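Local coordinates for protein metallo-beta-lactamase FIM-1 (Pseudomonas aeruginosa, PDB 6V3Q) that probably hydrolyses the ring of beta-lactam antibiotics with zinc as cofactor, as a class B metallo-beta-lactamase of the periplasm, at residues L122-D125 with S129-V132; H22-H27 with D56-Q61. All coordinates share one frame; numbering follows the deposited sequence.

In the fold
The two contacts lie on opposite sides of the chain's centre. Their own centres are about 28 Å apart and their nearest atoms about 15 Å apart, without touching. Contact 2 comes first along the chain and places helix 56-68 against strand 19-27 of the seven-stranded sheet. Contact 1 is at the surface, in the short connection from the outermost strand of that sheet, 120-121, to strand 129-130 at the margin of the five-stranded sheet. Neither contact is part of the zinc site of His81, His83, His145 and Cys164, the last oxidised to cysteinesulfonic acid. The side chain of Leu122 is about 10 Å from that of His81, and the side chain of Ser24 about 13 Å from the metal.

Contact 1. Residues L122-D125 with S129-V132; sequences LIFD and STSV
Leu122 meets Val132 with one methyl each, CD2 to CG1 at 3.8 Å, the two side chains crossing at about a right angle; on Leu122 the CD2 branch does the touching. Both residues also lie on Tyr101 and Ile138, which makes this apolar patch shared between the two sheets. Ile123 contributes mainly its carbonyl: O comes within 3.5 Å of Thr130 CB. Phe124 presents the CD2-CE2 side of its ring. Ser129 CA lies in the ring plane at the edge, Ser129 C is 3.8 Å from CD2, and Thr130 CG2 approaches CE2 obliquely at 3.7 Å. Ile138 and Ile150 also touch the ring. Here the chain bends sharply in passing from strand 120-121 to strand 129-130, the link between the two sheets of the alpha-beta/beta-alpha sandwich of the metallo-beta-lactamases; Leu122 still bonds through its backbone to Ala102 of the first sheet, and Thr130 to Ile138 of the second. Asp125 closes the turn from both backbone and side chain. Its N points almost straight at Ser129 O, 3.0 Å away and in the plane of that carbonyl. With chi1 64°, the carboxylate is tucked between the residue's own N and carbonyl carbon, and OD2 turns to the start of the second segment. There OD2 takes Ser129 N at 2.8 Å, nearly along its C-O axis, and Ser129 OG at 3.1 Å, on the syn side and 22° out of the carboxylate plane; both donors come from the same face. Glu127 N adds a weak third bond to this oxygen. Beyond Ser129, Thr130 OG1 accepts from Val132 N in an ST turn that bends the chain just where Val132 reaches Leu122.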
loop_
_atom_site.group_PDB
_atom_site.type_symbol
_atom_site.label_atom_id
_atom_site.label_comp_id
_atom_site.label_asym_id
_atom_site.label_seq_id
_atom_site.Cartn_x
_atom_site.Cartn_y
_atom_site.Cartn_z
ATOM N N LEU A 122 14.035 26.474 -13.035
ATOM C CA LEU A 122 14.518 26.055 -14.341
ATOM C C LEU A 122 14.157 27.098 -15.393
ATOM O O LEU A 122 13.107 27.742 -15.327
ATOM C CB LEU A 122 13.932 24.692 -14.714
ATOM C CG LEU A 122 14.431 23.486 -13.913
ATOM C CD1 LEU A 122 13.522 22.285 -14.110
ATOM C CD2 LEU A 122 15.858 23.142 -14.308
ATOM N N ILE A 123 15.049 27.273 -16.363
ATOM C CA ILE A 123 14.848 28.218 -17.454
ATOM C C ILE A 123 14.772 27.412 -18.744
ATOM O O ILE A 123 15.789 26.896 -19.223
ATOM C CB ILE A 123 15.957 29.279 -17.522
ATOM C CG1 ILE A 123 15.999 30.085 -16.220
ATOM C CG2 ILE A 123 15.741 30.204 -18.709
ATOM C CD1 ILE A 123 16.859 31.327 -16.289
ATOM N N PHE A 124 13.572 27.302 -19.302
ATOM C CA PHE A 124 13.348 26.529 -20.512
ATOM C C PHE A 124 13.516 27.403 -21.747
ATOM O O PHE A 124 13.244 28.606 -21.725
ATOM C CB PHE A 124 11.949 25.912 -20.506
ATOM C CG PHE A 124 11.763 24.840 -19.470
ATOM C CD1 PHE A 124 11.171 25.126 -18.250
ATOM C CD2 PHE A 124 12.177 23.543 -19.718
ATOM C CE1 PHE A 124 11.001 24.137 -17.295
ATOM C CE2 PHE A 124 12.009 22.550 -18.769
ATOM C CZ PHE A 124 11.422 22.848 -17.558
ATOM N N ASP A 125 13.975 26.783 -22.832
ATOM C CA ASP A 125 14.104 27.475 -24.101
ATOM C C ASP A 125 12.778 27.390 -24.860
ATOM O O ASP A 125 11.788 26.846 -24.367
ATOM C CB ASP A 125 15.277 26.905 -24.905
ATOM C CG ASP A 125 15.078 25.444 -25.303
ATOM O OD1 ASP A 125 15.939 24.918 -26.042
ATOM O OD2 ASP A 125 14.069 24.826 -24.902
ATOM N N SER A 129 12.791 22.783 -23.393
ATOM C CA SER A 129 13.838 21.923 -22.868
ATOM C C SER A 129 14.913 22.780 -22.212
ATOM O O SER A 129 14.979 23.995 -22.404
ATOM C CB SER A 129 14.451 21.049 -23.972
ATOM O OG SER A 129 14.867 21.840 -25.073
ATOM N N THR A 130 15.752 22.124 -21.416
ATOM C CA THR A 130 16.932 22.745 -20.836
ATOM C C THR A 130 17.966 21.659 -20.587
ATOM O O THR A 130 17.633 20.583 -20.086
ATOM C CB THR A 130 16.615 23.487 -19.528
ATOM O OG1 THR A 130 17.838 23.790 -18.843
ATOM C CG2 THR A 130 15.737 22.644 -18.621
ATOM N N SER A 131 19.213 21.936 -20.970
ATOM C CA SER A 131 20.330 21.033 -20.725
ATOM C C SER A 131 21.160 21.458 -19.520
ATOM O O SER A 131 22.352 21.140 -19.454
ATOM C CB SER A 131 21.215 20.934 -21.969
ATOM O OG SER A 131 20.574 20.195 -22.993
ATOM N N VAL A 132 20.548 22.161 -18.562
ATOM C CA VAL A 132 21.275 22.654 -17.393
ATOM C C VAL A 132 21.879 21.503 -16.596
ATOM O O VAL A 132 22.884 21.682 -15.895
ATOM C CB VAL A 132 20.342 23.522 -16.523
ATOM C CG1 VAL A 132 19.184 22.696 -15.984
ATOM C CG2 VAL A 132 21.116 24.182 -15.391
#

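Contact 2. Residues H22-H27 with D56-Q61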
loop_
_atom_site.group_PDB
_atom_site.type_symbol
_atom_site.label_atom_id
_atom_site.label_comp_id
_atom_site.label_asym_id
_atom_site.label_seq_id
_atom_site.Cartn_x
_atom_site.Cartn_y
_atom_site.Cartn_z
ATOM N N HIS A 22 16.082 4.692 -7.639
ATOM C CA HIS A 22 15.834 4.575 -6.208
ATOM C C HIS A 22 14.335 4.491 -5.950
ATOM O O HIS A 22 13.546 5.228 -6.550
ATOM C CB HIS A 22 16.452 5.739 -5.415
ATOM C CG HIS A 22 15.834 7.079 -5.679
ATOM N ND1 HIS A 22 14.659 7.491 -5.089
ATOM C CD2 HIS A 22 16.260 8.120 -6.435
ATOM C CE1 HIS A 22 14.375 8.719 -5.486
ATOM N NE2 HIS A 22 15.332 9.125 -6.302
ATOM N N THR A 23 13.955 3.575 -5.062
ATOM C CA THR A 23 12.564 3.315 -4.724
ATOM C C THR A 23 12.406 3.386 -3.215
ATOM O O THR A 23 13.105 2.678 -2.482
ATOM C CB THR A 23 12.112 1.942 -5.240
ATOM O OG1 THR A 23 12.243 1.894 -6.666
ATOM C CG2 THR A 23 10.663 1.677 -4.861
ATOM N N SER A 24 11.496 4.241 -2.755
ATOM C CA SER A 24 11.231 4.416 -1.337
ATOM C C SER A 24 9.755 4.158 -1.067
ATOM O O SER A 24 8.903 4.398 -1.926
ATOM C CB SER A 24 11.620 5.821 -0.867
ATOM O OG SER A 24 10.968 6.820 -1.635
ATOM N N MET A 25 9.459 3.673 0.133
ATOM C CA MET A 25 8.103 3.307 0.513
ATOM C C MET A 25 7.566 4.275 1.558
ATOM O O MET A 25 8.285 4.666 2.487
ATOM C CB MET A 25 8.052 1.878 1.057
ATOM C CG MET A 25 8.842 0.876 0.221
ATOM S SD MET A 25 8.257 0.747 -1.476
ATOM C CE MET A 25 6.697 -0.108 -1.254
ATOM N N LYS A 26 6.304 4.663 1.399
ATOM C CA LYS A 26 5.595 5.446 2.399
ATOM C C LYS A 26 4.705 4.515 3.207
ATOM O O LYS A 26 3.917 3.751 2.638
ATOM C CB LYS A 26 4.761 6.552 1.754
ATOM C CG LYS A 26 4.461 7.712 2.692
ATOM C CD LYS A 26 2.996 8.121 2.640
ATOM C CE LYS A 26 2.492 8.218 1.211
ATOM N NZ LYS A 26 1.149 8.851 1.112
ATOM N N HIS A 27 4.854 4.562 4.527
ATOM C CA HIS A 27 4.019 3.762 5.410
ATOM C C HIS A 27 2.622 4.364 5.486
ATOM O O HIS A 27 2.464 5.569 5.705
ATOM C CB HIS A 27 4.654 3.682 6.801
ATOM C CG HIS A 27 3.715 3.233 7.877
ATOM N ND1 HIS A 27 3.413 1.907 8.100
ATOM C CD2 HIS A 27 3.019 3.937 8.802
ATOM C CE1 HIS A 27 2.568 1.813 9.111
ATOM N NE2 HIS A 27 2.310 3.031 9.552
ATOM N N ASP A 56 12.489 13.490 4.631
ATOM C CA ASP A 56 13.908 13.806 4.789
ATOM C C ASP A 56 14.762 12.586 5.114
ATOM O O ASP A 56 15.768 12.368 4.419
ATOM C CB ASP A 56 14.079 14.900 5.850
ATOM C CG ASP A 56 13.627 16.264 5.365
ATOM O OD1 ASP A 56 13.768 16.551 4.157
ATOM O OD2 ASP A 56 13.141 17.059 6.198
ATOM N N PRO A 57 14.447 11.764 6.125
ATOM C CA PRO A 57 15.362 10.657 6.460
ATOM C C PRO A 57 15.516 9.630 5.352
ATOM O O PRO A 57 16.595 9.039 5.220
ATOM C CB PRO A 57 14.724 10.043 7.714
ATOM C CG PRO A 57 13.293 10.416 7.629
ATOM C CD PRO A 57 13.283 11.787 7.030
ATOM N N GLN A 58 14.471 9.389 4.556
ATOM C CA GLN A 58 14.608 8.483 3.419
ATOM C C GLN A 58 15.442 9.117 2.311
ATOM O O GLN A 58 16.232 8.430 1.653
ATOM C CB GLN A 58 13.231 8.076 2.895
ATOM C CG GLN A 58 12.652 6.814 3.526
ATOM C CD GLN A 58 11.308 6.423 2.930
ATOM O OE1 GLN A 58 10.515 7.282 2.544
ATOM N NE2 GLN A 58 11.047 5.121 2.857
ATOM N N THR A 59 15.277 10.425 2.087
ATOM C CA THR A 59 16.163 11.130 1.167
ATOM C C THR A 59 17.591 11.157 1.697
ATOM O O THR A 59 18.547 11.104 0.912
ATOM C CB THR A 59 15.651 12.553 0.921
ATOM O OG1 THR A 59 14.318 12.502 0.396
ATOM C CG2 THR A 59 16.540 13.286 -0.075
ATOM N N ALA A 60 17.756 11.220 3.022
ATOM C CA ALA A 60 19.093 11.164 3.603
ATOM C C ALA A 60 19.773 9.835 3.305
ATOM O O ALA A 60 21.000 9.785 3.161
ATOM C CB ALA A 60 19.022 11.401 5.112
ATOM N N GLN A 61 18.996 8.753 3.208
ATOM C CA GLN A 61 19.559 7.470 2.800
ATOM C C GLN A 61 20.145 7.553 1.397
ATOM O O GLN A 61 21.227 7.017 1.134
ATOM C CB GLN A 61 18.489 6.380 2.861
ATOM C CG GLN A 61 18.065 5.987 4.264
ATOM C CD GLN A 61 16.904 5.015 4.259
ATOM O OE1 GLN A 61 16.936 3.993 3.574
ATOM N NE2 GLN A 61 15.865 5.334 5.020
#
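The carboxamide of Gln58 lies with one face over Ser24 CB and its outer edge against the backbone of Met25. Ser24 CB sits beneath the middle of the group, at nearly equal distances from NE2, CD and OE1: 3.8 Å from Gln58 NE2 and 3.9 Å from Gln58 CD. At the edge, Gln58 NE2 donates to Met25 O over 2.8 Å, through the N-H on the same side as OE1. The bond is somewhat bent, 153° at the hydrogen. Met25 O stands slightly off the amide plane, toward the face turned away from Ser24, and the donor is tilted 20° from the Met25 carbonyl plane. Gln58 OE1 is 3.4 Å from the same Met25 O, an approach of two acceptors without a bond; Met25 N, itself a donor, lies near Gln58 NE2 without bonding to it. Across this contact the amide is gripped by one hydrogen bond and by packing on the Ser24 methylene. A chi1 of -91°, away from the staggered values, and an extended chain beyond CG carry it straight from the helix to the strand. The Met25 side chain leads away, to His33 and Pro35. Helix 56-68 is one of the outer helices laid on the seven-stranded sheet, bridged to it here by a single long polar side chain in a buried setting. Ala53, in the loop before the helix, touches both Ser24 and Gln58, and Trp54 NE1 bonds to Ser24 O; Asp55 OD1 accepts from Gln58 N. Strand 19-27 runs between antiparallel strands 11-16 and 33-43, while helix 56-68 also touches helix 90-95 through Asp56 and Thr59.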